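PDB 3D7R: esterase from Staphylococcus aureus subsp. aureus USA300_TCH1516, which probably hydrolyses ester bonds as a member of the alpha/beta-hydrolase fold, its natural substrate not being established. Local coordinates for residues N237-P240 with K244-S247. Numbering follows the deposited sequence.
Sequences NGLP and KRIS. With DMS (dimethyl sulfoxide), chain M.
With CG1 turned opposite its carbonyl carbon (chi1 -63°) and the chain then extended, Ile246 reaches with CD1 toward Leu239. The isoleucine methyl meets the root of the leucine, CD1 to Leu239 CB at 3.8 Å, and also lies 3.3 Å from Pro240 O, a close van der Waals approach. A beta-branched residue suits this buried place: the long branch touches 237-240, while Met232 and Ala236 of helix 225-236 and Ile143 also pack on the side chain. Arg245 bends at chi3 (68°), bringing its guanidinium group near the end of the leucine; NH1 lies 3.9 Å from Leu239 CD1, an oblique approach. The polar end of Arg245 is held elsewhere, by a salt bridge from NH2 to Asp144 at the start of helix 143-161, so the charge is paired while NH1 touches Leu239 CD1, and the side chain also packs on Ile143 and Phe147. Both segments belong to the connection that leads from helix 225-236 to strand 259-264 of the central, mostly parallel sheet of the alpha/beta-hydrolase fold. Asn237 leaves the helix with positive phi, a conformation asparagine tolerates well, and Gly238 follows, also with positive phi, in a backbone shape where a beta carbon would collide with the carbonyl oxygen of Asn237, which suits glycine. A dimethyl sulfoxide molecule, probably from the crystallisation liquor, bridges the turn to the leucine: Asn237 ND2 donates a nearly straight hydrogen bond to its oxygen (2.7 Å, 167°), and its methyl C2 rests 3.7 Å from Leu239 CD1. Beyond Ile246, Ser247 OG accepts a hydrogen bond from Ala205 N and donates one to Leu241 O, using both roles of a hydroxyl and tying this connection to the loop that holds Ala205.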
loop_
_atom_site.group_PDB
_atom_site.type_symbol
_atom_site.label_atom_id
_atom_site.label_comp_id
_atom_site.label_asym_id
_atom_site.label_seq_id
_atom_site.Cartn_x
_atom_site.Cartn_y
_atom_site.Cartn_z
ATOM N N ASN A 237 7.002 7.151 -16.225
ATOM C CA ASN A 237 6.962 8.138 -17.321
ATOM C C ASN A 237 8.338 8.729 -17.638
ATOM O O ASN A 237 8.475 9.932 -17.831
ATOM C CB ASN A 237 5.919 9.242 -17.028
ATOM C CG ASN A 237 5.498 10.004 -18.278
ATOM O OD1 ASN A 237 5.368 9.428 -19.356
ATOM N ND2 ASN A 237 5.279 11.306 -18.135
ATOM N N GLY A 238 9.359 7.877 -17.698
ATOM C CA GLY A 238 10.693 8.341 -18.072
ATOM C C GLY A 238 11.688 8.383 -16.921
ATOM O O GLY A 238 12.885 8.473 -17.158
ATOM N N LEU A 239 11.206 8.347 -15.680
ATOM C CA LEU A 239 12.098 8.251 -14.515
ATOM C C LEU A 239 12.621 6.836 -14.364
ATOM O O LEU A 239 11.870 5.879 -14.577
ATOM C CB LEU A 239 11.398 8.662 -13.212
ATOM C CG LEU A 239 11.079 10.135 -12.960
ATOM C CD1 LEU A 239 10.285 10.240 -11.668
ATOM C CD2 LEU A 239 12.360 10.998 -12.874
ATOM N N PRO A 240 13.910 6.686 -13.995
ATOM C CA PRO A 240 14.447 5.333 -13.745
ATOM C C PRO A 240 13.723 4.671 -12.571
ATOM O O PRO A 240 13.371 5.358 -11.593
ATOM C CB PRO A 240 15.904 5.582 -13.362
ATOM C CG PRO A 240 16.209 6.976 -13.777
ATOM C CD PRO A 240 14.919 7.737 -13.775
ATOM N N LYS A 244 14.355 7.225 -6.053
ATOM C CA LYS A 244 13.860 7.004 -4.703
ATOM C C LYS A 244 12.355 7.250 -4.548
ATOM O O LYS A 244 11.729 6.722 -3.638
ATOM C CB LYS A 244 14.642 7.857 -3.709
ATOM C CG LYS A 244 14.482 9.390 -3.870
ATOM C CD LYS A 244 15.382 10.145 -2.867
ATOM C CE LYS A 244 15.066 11.631 -2.835
ATOM N NZ LYS A 244 15.539 12.290 -4.080
ATOM N N ARG A 245 11.757 8.057 -5.421
ATOM C CA ARG A 245 10.306 8.252 -5.306
ATOM C C ARG A 245 9.527 7.005 -5.752
ATOM O O ARG A 245 8.388 6.780 -5.321
ATOM C CB ARG A 245 9.845 9.484 -6.101
ATOM C CG ARG A 245 10.563 10.795 -5.751
ATOM C CD ARG A 245 10.340 11.817 -6.887
ATOM N NE ARG A 245 8.941 12.184 -6.886
ATOM C CZ ARG A 245 8.236 12.624 -7.922
ATOM N NH1 ARG A 245 8.773 12.773 -9.140
ATOM N NH2 ARG A 245 6.967 12.918 -7.714
ATOM N N ILE A 246 10.148 6.215 -6.619
ATOM C CA ILE A 246 9.564 4.971 -7.150
ATOM C C ILE A 246 9.949 3.759 -6.287
ATOM O O ILE A 246 9.115 2.903 -5.998
ATOM C CB ILE A 246 10.037 4.730 -8.597
ATOM C CG1 ILE A 246 9.540 5.876 -9.495
ATOM C CG2 ILE A 246 9.532 3.365 -9.112
ATOM C CD1 ILE A 246 10.223 5.944 -10.817
ATOM N N SER A 247 11.219 3.709 -5.891
ATOM C CA SER A 247 11.764 2.659 -5.054
ATOM C C SER A 247 12.254 3.307 -3.754
ATOM O O SER A 247 13.429 3.660 -3.650
ATOM C CB SER A 247 12.915 1.965 -5.786
ATOM O OG SER A 247 12.430 1.232 -6.900
HETATM S S DMS M . 7.367 12.918 -15.264
HETATM O O DMS M . 5.782 12.140 -15.627
HETATM C C1 DMS M . 7.091 14.687 -14.946
HETATM C C2 DMS M . 8.002 12.388 -13.655
#